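Local coordinates for protein nigritoxine (Vibrio nigripulchritudo, PDB 5M41) that is a bacterial toxin for crustaceans and insects, built on a new fold, at residues Arg374-Gly379 and Gly383-Ile388; Gly301-Val306 and Gly391-Ala396; Thr241-Ala246 and Phe251-Lys256; Ser332-Ala335 and Ile341-Lys344. All blocks are in the same frame, centred on the assembly; numbering follows the deposited sequence.

Interaction 1 (Arg374-Gly379 and Gly383-Ile388); sequences RDLIEG and GNFTDI
The carbonyl oxygen of G379 anchors this sharp change of direction. The backbone N of N384 donates to G379 O over 2.9 Å, while the N of G383 lies 3.1 Å from the same oxygen. This holds N384 against the last turn of helix 373-382, with N384 CB 3.5 Å from G379 O. The helix ends in a Schellman motif: G383 leaves the helical conformation with a positive phi (77°), and F385 then occupies the N-cap position of helix 386-396. The F385 ring, its CG turned anti to its own carbonyl carbon (chi1 -51°), swings back against the helix just left. Its edge meets the carbonyl oxygen of L376 nearly in the ring plane, F385 CE2 to L376 O 3.4 Å, whereas G379 O lies over one face. Because G379 lacks a side chain, F385 CZ can lie 3.8 Å from G379 CA. The L376 side chain closes the group more loosely, its CG 4.3 Å from F385 CE2. F380 packs edge-to-face on the F385 ring, and I369 of strand 366-370 touches both F385 and L376.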
loop_
_atom_site.group_PDB
_atom_site.type_symbol
_atom_site.label_atom_id
_atom_site.label_comp_id
_atom_site.label_asym_id
_atom_site.label_seq_id
_atom_site.Cartn_x
_atom_site.Cartn_y
_atom_site.Cartn_z
ATOM N N ARG A 374 -19.250 0.956 2.453
ATOM C CA ARG A 374 -20.003 2.195 2.512
ATOM C C ARG A 374 -19.135 3.379 2.956
ATOM O O ARG A 374 -19.300 4.471 2.428
ATOM C CB ARG A 374 -21.225 2.061 3.420
ATOM C CG ARG A 374 -21.930 3.389 3.637
ATOM C CD ARG A 374 -22.977 3.324 4.749
ATOM N NE ARG A 374 -22.398 3.119 6.082
ATOM C CZ ARG A 374 -23.087 2.612 7.104
ATOM N NH1 ARG A 374 -24.342 2.263 6.923
ATOM N NH2 ARG A 374 -22.524 2.441 8.290
ATOM N N ASP A 375 -18.233 3.162 3.919
ATOM C CA ASP A 375 -17.305 4.208 4.366
ATOM C C ASP A 375 -16.412 4.678 3.229
ATOM O O ASP A 375 -16.120 5.862 3.116
ATOM C CB ASP A 375 -16.387 3.714 5.493
ATOM C CG ASP A 375 -17.146 3.310 6.754
ATOM O OD1 ASP A 375 -18.221 3.874 7.025
ATOM O OD2 ASP A 375 -16.632 2.438 7.497
ATOM N N LEU A 376 -15.953 3.742 2.395
ATOM C CA LEU A 376 -15.122 4.118 1.260
ATOM C C LEU A 376 -15.900 4.967 0.235
ATOM O O LEU A 376 -15.358 5.959 -0.264
ATOM C CB LEU A 376 -14.457 2.890 0.625
ATOM C CG LEU A 376 -13.090 2.587 1.272
ATOM C CD1 LEU A 376 -13.123 2.484 2.797
ATOM C CD2 LEU A 376 -12.396 1.393 0.650
ATOM N N ILE A 377 -17.149 4.593 -0.067
ATOM C CA ILE A 377 -17.973 5.389 -1.002
ATOM C C ILE A 377 -18.135 6.798 -0.423
ATOM O O ILE A 377 -17.860 7.792 -1.094
ATOM C CB ILE A 377 -19.373 4.754 -1.241
ATOM C CG1 ILE A 377 -19.257 3.419 -1.986
ATOM C CG2 ILE A 377 -20.305 5.701 -2.003
ATOM C CD1 ILE A 377 -18.461 3.477 -3.274
ATOM N N GLU A 378 -18.538 6.876 0.842
ATOM C CA GLU A 378 -18.756 8.173 1.482
ATOM C C GLU A 378 -17.461 8.973 1.513
ATOM O O GLU A 378 -17.469 10.160 1.243
ATOM C CB GLU A 378 -19.356 8.012 2.875
ATOM C CG GLU A 378 -20.818 7.565 2.830
ATOM C CD GLU A 378 -21.422 7.248 4.201
ATOM O OE1 GLU A 378 -20.807 7.581 5.242
ATOM O OE2 GLU A 378 -22.538 6.670 4.239
ATOM N N GLY A 379 -16.344 8.314 1.813
ATOM C CA GLY A 379 -15.043 8.985 1.826
ATOM C C GLY A 379 -14.656 9.554 0.453
ATOM O O GLY A 379 -14.071 10.631 0.359
ATOM N N GLY A 383 -14.096 13.518 -0.747
ATOM C CA GLY A 383 -12.715 13.827 -1.122
ATOM C C GLY A 383 -11.695 13.464 -0.051
ATOM O O GLY A 383 -10.560 13.938 -0.099
ATOM N N ASN A 384 -12.088 12.609 0.900
ATOM C CA ASN A 384 -11.217 12.217 2.031
ATOM C C ASN A 384 -9.933 11.472 1.687
ATOM O O ASN A 384 -9.011 11.431 2.507
ATOM C CB ASN A 384 -11.993 11.372 3.050
ATOM C CG ASN A 384 -13.036 12.171 3.792
ATOM O OD1 ASN A 384 -13.124 13.418 3.679
ATOM N ND2 ASN A 384 -13.826 11.479 4.556
ATOM N N PHE A 385 -9.868 10.900 0.488
ATOM C CA PHE A 385 -8.721 10.073 0.102
ATOM C C PHE A 385 -7.828 10.776 -0.907
ATOM O O PHE A 385 -6.867 10.203 -1.378
ATOM C CB PHE A 385 -9.209 8.714 -0.449
ATOM C CG PHE A 385 -10.185 8.009 0.464
ATOM C CD1 PHE A 385 -9.927 7.905 1.826
ATOM C CD2 PHE A 385 -11.355 7.452 -0.033
ATOM C CE1 PHE A 385 -10.823 7.276 2.683
ATOM C CE2 PHE A 385 -12.251 6.797 0.810
ATOM C CZ PHE A 385 -11.990 6.710 2.180
ATOM N N THR A 386 -8.122 12.040 -1.197
ATOM C CA THR A 386 -7.462 12.762 -2.305
ATOM C C THR A 386 -5.991 13.110 -2.052
ATOM O O THR A 386 -5.162 12.949 -2.945
ATOM C CB THR A 386 -8.276 14.028 -2.681
ATOM O OG1 THR A 386 -9.568 13.613 -3.119
ATOM C CG2 THR A 386 -7.589 14.889 -3.775
ATOM N N ASP A 387 -5.656 13.574 -0.851
ATOM C CA ASP A 387 -4.241 13.847 -0.548
ATOM C C ASP A 387 -3.429 12.555 -0.609
ATOM O O ASP A 387 -2.294 12.543 -1.071
ATOM C CB ASP A 387 -4.060 14.500 0.830
ATOM C CG ASP A 387 -4.618 15.935 0.896
ATOM O OD1 ASP A 387 -4.839 16.562 -0.163
ATOM O OD2 ASP A 387 -4.822 16.441 2.021
ATOM N N ILE A 388 -4.018 11.473 -0.137
ATOM C CA ILE A 388 -3.332 10.177 -0.130
ATOM C C ILE A 388 -3.098 9.684 -1.547
ATOM O O ILE A 388 -1.981 9.290 -1.895
ATOM C CB ILE A 388 -4.104 9.137 0.700
ATOM C CG1 ILE A 388 -3.923 9.448 2.187
ATOM C CG2 ILE A 388 -3.650 7.712 0.340
ATOM C CD1 ILE A 388 -4.969 8.850 3.097
#

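Interaction 2 (Gly301-Val306 and Gly391-Ala396)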
loop_
_atom_site.group_PDB
_atom_site.type_symbol
_atom_site.label_atom_id
_atom_site.label_comp_id
_atom_site.label_asym_id
_atom_site.label_seq_id
_atom_site.Cartn_x
_atom_site.Cartn_y
_atom_site.Cartn_z
ATOM N N GLY A 301 -3.338 14.904 -14.984
ATOM C CA GLY A 301 -4.643 14.397 -14.558
ATOM C C GLY A 301 -4.691 12.896 -14.312
ATOM O O GLY A 301 -5.772 12.301 -14.300
ATOM N N ALA A 302 -3.527 12.281 -14.115
ATOM C CA ALA A 302 -3.464 10.859 -13.787
ATOM C C ALA A 302 -4.152 10.610 -12.448
ATOM O O ALA A 302 -4.963 9.687 -12.328
ATOM C CB ALA A 302 -2.022 10.377 -13.752
ATOM N N ALA A 303 -3.852 11.466 -11.469
ATOM C CA ALA A 303 -4.411 11.371 -10.124
ATOM C C ALA A 303 -5.942 11.429 -10.114
ATOM O O ALA A 303 -6.603 10.600 -9.483
ATOM C CB ALA A 303 -3.816 12.447 -9.227
ATOM N N VAL A 304 -6.507 12.388 -10.829
ATOM C CA VAL A 304 -7.950 12.437 -11.010
ATOM C C VAL A 304 -8.496 11.109 -11.568
ATOM O O VAL A 304 -9.497 10.599 -11.072
ATOM C CB VAL A 304 -8.374 13.637 -11.894
ATOM C CG1 VAL A 304 -9.789 13.457 -12.432
ATOM C CG2 VAL A 304 -8.254 14.950 -11.122
ATOM N N SER A 305 -7.854 10.551 -12.588
ATOM C CA SER A 305 -8.303 9.261 -13.150
ATOM C C SER A 305 -8.218 8.123 -12.140
ATOM O O SER A 305 -9.120 7.288 -12.058
ATOM C CB SER A 305 -7.496 8.879 -14.395
ATOM O OG SER A 305 -7.721 9.807 -15.432
ATOM N N VAL A 306 -7.137 8.093 -11.371
ATOM C CA VAL A 306 -6.968 7.059 -10.349
ATOM C C VAL A 306 -8.051 7.138 -9.272
ATOM O O VAL A 306 -8.691 6.140 -8.961
ATOM C CB VAL A 306 -5.555 7.084 -9.758
ATOM C CG1 VAL A 306 -5.417 6.018 -8.674
ATOM C CG2 VAL A 306 -4.546 6.850 -10.878
ATOM N N GLY A 391 -0.606 11.908 -3.474
ATOM C CA GLY A 391 0.751 11.587 -3.029
ATOM C C GLY A 391 1.270 10.308 -3.677
ATOM O O GLY A 391 2.369 10.279 -4.230
ATOM N N LEU A 392 0.482 9.245 -3.609
ATOM C CA LEU A 392 0.899 7.969 -4.172
ATOM C C LEU A 392 1.145 8.047 -5.676
ATOM O O LEU A 392 2.163 7.542 -6.180
ATOM C CB LEU A 392 -0.114 6.850 -3.842
ATOM C CG LEU A 392 0.185 5.481 -4.480
ATOM C CD1 LEU A 392 1.554 4.938 -4.082
ATOM C CD2 LEU A 392 -0.912 4.478 -4.151
ATOM N N VAL A 393 0.203 8.647 -6.393
ATOM C CA VAL A 393 0.320 8.774 -7.838
ATOM C C VAL A 393 1.597 9.556 -8.198
ATOM O O VAL A 393 2.342 9.156 -9.092
ATOM C CB VAL A 393 -0.921 9.431 -8.481
ATOM C CG1 VAL A 393 -0.604 9.913 -9.890
ATOM C CG2 VAL A 393 -2.078 8.458 -8.526
ATOM N N SER A 394 1.878 10.636 -7.481
ATOM C CA SER A 394 3.083 11.413 -7.794
ATOM C C SER A 394 4.374 10.607 -7.659
ATOM O O SER A 394 5.338 10.867 -8.382
ATOM C CB SER A 394 3.178 12.689 -6.956
ATOM O OG SER A 394 3.508 12.397 -5.605
ATOM N N VAL A 395 4.417 9.643 -6.741
ATOM C CA VAL A 395 5.635 8.824 -6.617
ATOM C C VAL A 395 5.580 7.522 -7.433
ATOM O O VAL A 395 6.626 6.964 -7.768
ATOM C CB VAL A 395 6.072 8.570 -5.148
ATOM C CG1 VAL A 395 6.424 9.886 -4.445
ATOM C CG2 VAL A 395 4.998 7.807 -4.384
ATOM N N ALA A 396 4.383 7.040 -7.772
ATOM C CA ALA A 396 4.272 5.880 -8.683
ATOM C C ALA A 396 4.447 6.304 -10.142
ATOM O O ALA A 396 4.808 5.497 -10.999
ATOM C CB ALA A 396 2.945 5.174 -8.512
#
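V393 reaches across from helix 386-396 to three residues near the start of helix 302-319, and its two methyl groups divide the work. CG1, turned anti to the backbone N (chi1 163°), fits against the small residues at the helix start: V393 CG1 lies 4.1 Å from A302 CB and 4.1 Å from A303 CB, with the backbone N of A303 slightly nearer at 3.9 Å. The other methyl, CG2, meets V306, where the two valines lie alongside each other, pointing opposite ways, and the CG2 atoms of V306 and V393 come to 3.8 Å. This is the tight part of the contact, a purely apolar grip in which one residue supplies the whole surface from its side. The alanines let the methyl come right up to the backbone of A303, and the short segment axes approach to 9.5 Å.

Away from this point the contact opens quickly. S305 and S394 are both exposed and turn their hydroxyls back to their own helices: S394 OG donates to G391 O over 2.8 Å, while the bond from S305 OG to G301 O is weak.

The segments run nearer antiparallel than parallel, at 124° between their N-to-C directions. Helix 406-415 covers the flank of L392 and V395. On the sheet side, V393 and A396 touch I341, and L392 touches L333. The arrangement is one of helix-on-sheet packing, with two steeply crossed helices on one face of an antiparallel sheet.

Interaction 3 (Thr241-Ala246 and Phe251-Lys256)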
loop_
_atom_site.group_PDB
_atom_site.type_symbol
_atom_site.label_atom_id
_atom_site.label_comp_id
_atom_site.label_asym_id
_atom_site.label_seq_id
_atom_site.Cartn_x
_atom_site.Cartn_y
_atom_site.Cartn_z
ATOM N N THR A 241 -25.109 9.861 15.209
ATOM C CA THR A 241 -25.445 8.723 14.341
ATOM C C THR A 241 -24.384 8.505 13.264
ATOM O O THR A 241 -24.019 7.369 12.977
ATOM C CB THR A 241 -26.853 8.912 13.708
ATOM O OG1 THR A 241 -27.822 9.027 14.756
ATOM C CG2 THR A 241 -27.262 7.746 12.801
ATOM N N ASP A 242 -23.891 9.588 12.666
ATOM C CA ASP A 242 -22.862 9.459 11.635
ATOM C C ASP A 242 -21.566 8.908 12.194
ATOM O O ASP A 242 -20.918 8.127 11.533
ATOM C CB ASP A 242 -22.614 10.793 10.930
ATOM C CG ASP A 242 -23.751 11.155 9.969
ATOM O OD1 ASP A 242 -24.469 10.250 9.511
ATOM O OD2 ASP A 242 -23.927 12.338 9.679
ATOM N N GLU A 243 -21.196 9.315 13.407
ATOM C CA GLU A 243 -20.011 8.738 14.067
ATOM C C GLU A 243 -20.151 7.231 14.248
ATOM O O GLU A 243 -19.192 6.494 14.024
ATOM C CB GLU A 243 -19.732 9.420 15.404
ATOM C CG GLU A 243 -19.102 10.798 15.266
ATOM C CD GLU A 243 -17.828 10.783 14.435
ATOM O OE1 GLU A 243 -16.952 9.878 14.605
ATOM O OE2 GLU A 243 -17.710 11.686 13.589
ATOM N N LEU A 244 -21.350 6.756 14.602
ATOM C CA LEU A 244 -21.552 5.299 14.712
ATOM C C LEU A 244 -21.529 4.647 13.347
ATOM O O LEU A 244 -20.985 3.536 13.186
ATOM C CB LEU A 244 -22.851 4.931 15.447
ATOM C CG LEU A 244 -23.018 5.351 16.913
ATOM C CD1 LEU A 244 -24.146 4.560 17.540
ATOM C CD2 LEU A 244 -21.774 5.126 17.763
ATOM N N ARG A 245 -22.111 5.317 12.354
ATOM C CA ARG A 245 -22.082 4.790 11.000
ATOM C C ARG A 245 -20.635 4.659 10.487
ATOM O O ARG A 245 -20.325 3.732 9.748
ATOM C CB ARG A 245 -22.909 5.670 10.052
ATOM C CG ARG A 245 -24.408 5.560 10.293
ATOM C CD ARG A 245 -25.174 6.533 9.411
ATOM N NE ARG A 245 -24.906 6.304 7.993
ATOM C CZ ARG A 245 -25.580 5.461 7.225
ATOM N NH1 ARG A 245 -26.591 4.752 7.719
ATOM N NH2 ARG A 245 -25.248 5.349 5.947
ATOM N N ALA A 246 -19.768 5.573 10.909
ATOM C CA ALA A 246 -18.382 5.648 10.416
ATOM C C ALA A 246 -17.350 5.031 11.376
ATOM O O ALA A 246 -16.150 5.271 11.238
ATOM C CB ALA A 246 -18.019 7.111 10.101
ATOM N N PHE A 251 -10.768 7.411 8.939
ATOM C CA PHE A 251 -10.412 8.553 9.798
ATOM C C PHE A 251 -11.448 8.734 10.913
ATOM O O PHE A 251 -11.568 9.800 11.449
ATOM C CB PHE A 251 -10.203 9.870 8.978
ATOM C CG PHE A 251 -9.373 9.675 7.705
ATOM C CD1 PHE A 251 -7.989 9.436 7.771
ATOM C CD2 PHE A 251 -9.985 9.682 6.452
ATOM C CE1 PHE A 251 -7.233 9.244 6.605
ATOM C CE2 PHE A 251 -9.231 9.484 5.292
ATOM C CZ PHE A 251 -7.858 9.273 5.374
ATOM N N SER A 252 -12.203 7.687 11.241
ATOM C CA SER A 252 -13.239 7.782 12.286
ATOM C C SER A 252 -12.768 8.532 13.538
ATOM O O SER A 252 -11.770 8.148 14.158
ATOM C CB SER A 252 -13.656 6.382 12.707
ATOM O OG SER A 252 -14.432 6.448 13.884
ATOM N N HIS A 253 -13.495 9.572 13.931
ATOM C CA HIS A 253 -13.113 10.359 15.101
ATOM C C HIS A 253 -13.431 9.605 16.363
ATOM O O HIS A 253 -12.659 9.609 17.332
ATOM C CB HIS A 253 -13.775 11.748 15.040
ATOM C CG HIS A 253 -13.237 12.610 13.916
ATOM N ND1 HIS A 253 -12.198 13.476 14.088
ATOM C CD2 HIS A 253 -13.568 12.662 12.562
ATOM C CE1 HIS A 253 -11.900 14.063 12.906
ATOM N NE2 HIS A 253 -12.748 13.578 11.977
ATOM N N LEU A 254 -14.544 8.892 16.334
ATOM C CA LEU A 254 -14.924 8.059 17.452
ATOM C C LEU A 254 -13.968 6.859 17.616
ATOM O O LEU A 254 -13.602 6.506 18.738
ATOM C CB LEU A 254 -16.376 7.616 17.280
ATOM C CG LEU A 254 -17.005 6.705 18.328
ATOM C CD1 LEU A 254 -16.964 7.405 19.695
ATOM C CD2 LEU A 254 -18.431 6.353 17.933
ATOM N N ALA A 255 -13.549 6.223 16.517
ATOM C CA ALA A 255 -12.497 5.199 16.654
ATOM C C ALA A 255 -11.210 5.785 17.290
ATOM O O ALA A 255 -10.535 5.133 18.123
ATOM C CB ALA A 255 -12.177 4.568 15.307
ATOM N N LYS A 256 -10.863 7.005 16.911
ATOM C CA LYS A 256 -9.710 7.670 17.566
ATOM C C LYS A 256 -9.954 7.805 19.083
ATOM O O LYS A 256 -9.068 7.549 19.888
ATOM C CB LYS A 256 -9.401 9.031 16.930
ATOM C CG LYS A 256 -8.162 9.721 17.522
ATOM C CD LYS A 256 -7.843 11.082 16.878
ATOM C CE LYS A 256 -8.931 12.100 17.194
ATOM N NZ LYS A 256 -8.936 13.265 16.266
HETATM O O HOH W 1 -16.842 7.459 13.381
HETATM O O HOH W 2 -15.542 10.458 12.060
#
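E243 and L254 bury the most surface here, and S252 completes the group. The E243 chain, bent at its second torsion (chi2 -55°), carries its carboxylate to the first turn of helix 253-264. There E243 OE1 accepts from the backbone N of L254 at 3.1 Å. The N-H comes in on the anti side of the carboxylate, 33° out of its plane, and is not straight (145° at the hydrogen). A negative group placed at the start of a helix, where the first N-H groups point out of the helix end, would be expected to be stabilised electrostatically. Two waters extend the grip. One donates to OE1 of E243 over 2.7 Å and to the backbone O of E243; the other donates to OE2 of E243 and accepts from the N of H253 at 2.9 Å. T238 OG1 is a further partner of OE2, so both carboxylate oxygens are engaged.

The contact closes a short connection between helices 240-245 and 253-264, the second of them N-capped by S252. The OG of S252 accepts from A255 N over 2.8 Å in the capping bond, and the same hydroxyl donates to the first water at 2.7 Å, so cap and carboxylate share one solvent molecule. S252 CB also packs 3.1 Å from A246 O. A246 O accepts a hydrogen bond from S249 OG.

L254 holds the apolar end. Its CD2 meets L244 CD2 at 3.6 Å, the two side chains crossing at a slant, and L207 of helix 206-215 touches both leucines.

Interaction 4 (Ser332-Ala335 and Ile341-Lys344)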
loop_
_atom_site.group_PDB
_atom_site.type_symbol
_atom_site.label_atom_id
_atom_site.label_comp_id
_atom_site.label_asym_id
_atom_site.label_seq_id
_atom_site.Cartn_x
_atom_site.Cartn_y
_atom_site.Cartn_z
ATOM N N SER A 332 -6.875 -1.570 -2.289
ATOM C CA SER A 332 -5.435 -1.480 -2.504
ATOM C C SER A 332 -5.148 -0.640 -3.723
ATOM O O SER A 332 -5.722 -0.869 -4.771
ATOM C CB SER A 332 -4.815 -2.869 -2.734
ATOM O OG SER A 332 -4.810 -3.639 -1.543
ATOM N N LEU A 333 -4.252 0.326 -3.579
ATOM C CA LEU A 333 -3.741 1.061 -4.710
ATOM C C LEU A 333 -2.265 0.743 -4.727
ATOM O O LEU A 333 -1.497 1.206 -3.866
ATOM C CB LEU A 333 -4.025 2.548 -4.538
ATOM C CG LEU A 333 -5.515 2.903 -4.432
ATOM C CD1 LEU A 333 -5.681 4.325 -3.938
ATOM C CD2 LEU A 333 -6.214 2.720 -5.777
ATOM N N ALA A 334 -1.883 -0.105 -5.677
ATOM C CA ALA A 334 -0.545 -0.669 -5.721
ATOM C C ALA A 334 0.143 -0.213 -6.974
ATOM O O ALA A 334 -0.382 -0.391 -8.065
ATOM C CB ALA A 334 -0.606 -2.188 -5.689
ATOM N N ALA A 335 1.326 0.370 -6.818
ATOM C CA ALA A 335 2.169 0.694 -7.949
ATOM C C ALA A 335 2.540 -0.590 -8.691
ATOM O O ALA A 335 2.605 -1.687 -8.103
ATOM C CB ALA A 335 3.410 1.417 -7.496
ATOM N N ILE A 341 -0.517 1.893 -11.852
ATOM C CA ILE A 341 -1.125 1.610 -10.546
ATOM C C ILE A 341 -2.305 0.679 -10.771
ATOM O O ILE A 341 -3.095 0.891 -11.676
ATOM C CB ILE A 341 -1.651 2.881 -9.833
ATOM C CG1 ILE A 341 -0.488 3.697 -9.299
ATOM C CG2 ILE A 341 -2.505 2.503 -8.618
ATOM C CD1 ILE A 341 -0.915 4.955 -8.560
ATOM N N VAL A 342 -2.406 -0.367 -9.957
ATOM C CA VAL A 342 -3.582 -1.221 -9.985
ATOM C C VAL A 342 -4.461 -0.912 -8.764
ATOM O O VAL A 342 -3.949 -0.760 -7.646
ATOM C CB VAL A 342 -3.208 -2.725 -10.097
ATOM C CG1 VAL A 342 -2.483 -3.222 -8.855
ATOM C CG2 VAL A 342 -4.432 -3.583 -10.403
ATOM N N ALA A 343 -5.765 -0.762 -8.991
ATOM C CA ALA A 343 -6.733 -0.741 -7.895
ATOM C C ALA A 343 -7.342 -2.126 -7.817
ATOM O O ALA A 343 -7.672 -2.726 -8.852
ATOM C CB ALA A 343 -7.822 0.290 -8.137
ATOM N N LYS A 344 -7.473 -2.629 -6.596
ATOM C CA LYS A 344 -8.019 -3.943 -6.354
ATOM C C LYS A 344 -8.625 -3.973 -4.961
ATOM O O LYS A 344 -7.988 -3.515 -4.009
ATOM C CB LYS A 344 -6.897 -4.988 -6.451
ATOM C CG LYS A 344 -7.373 -6.427 -6.519
ATOM C CD LYS A 344 -6.332 -7.348 -7.177
ATOM C CE LYS A 344 -6.898 -8.760 -7.411
ATOM N NZ LYS A 344 -6.261 -9.410 -8.618
HETATM O O HOH W 3 -6.881 -5.186 -1.324
#
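L333 and A343 meet on one face of a beta hairpin, A334 and V342 on the other, and the difference between these two pairs shows how strands 328-336 and 340-348 are held together. L333 and A343 form an antiparallel non-hydrogen-bonded pair. The leucine leans across the strand gap until its CD2 lies 3.7 Å from A343 CB, its CG being anti to its own carbonyl carbon (chi1 -60°). I341 stands on this same face opposite A335, and its CG2 comes over the A334 carbonyl, 3.6 Å from A334 O. Helices 302-319 and 386-396 cover this side, with I389 and L392 against L333.

A334 and V342 are a hydrogen-bonded pair: A334 N donates to V342 O at 2.9 Å, and V342 N to A334 O at 2.8 Å. Here the side chains stand beside each other. V342 holds CG1 between its backbone N and carbonyl carbon (chi1 66°), which brings it to 3.8 Å from A334 CB. F446 of helix 444-457 covers this face at A334, S332 and K344.

S332 and K344 make the second hydrogen-bonded pair, but their polar ends part: K344 NZ goes to Q292, and S332 OG to D368. A water donates to S332 OG at 2.6 Å and reaches weakly to K344 O at 3.4 Å.

From the N terminus, interaction 3 comes first, closing a four-residue loop between helices 240-245 and 253-264. Interaction 2 then opens at 301-306 and closes only at 391-396, spanning 84 residues. Within that span lie, in series, the hairpin of interaction 4 and the helix-to-helix turn of interaction 1, whose second segment runs almost directly into 391-396; no two of the four loops cross. Interactions 2 and 4 also touch in space, fastening helix 386-396 to the hairpin. Interactions 1 and 3 are bridged from R374 NH2 to R245 O, joining the end of helix 240-245 to the start of helix 373-382.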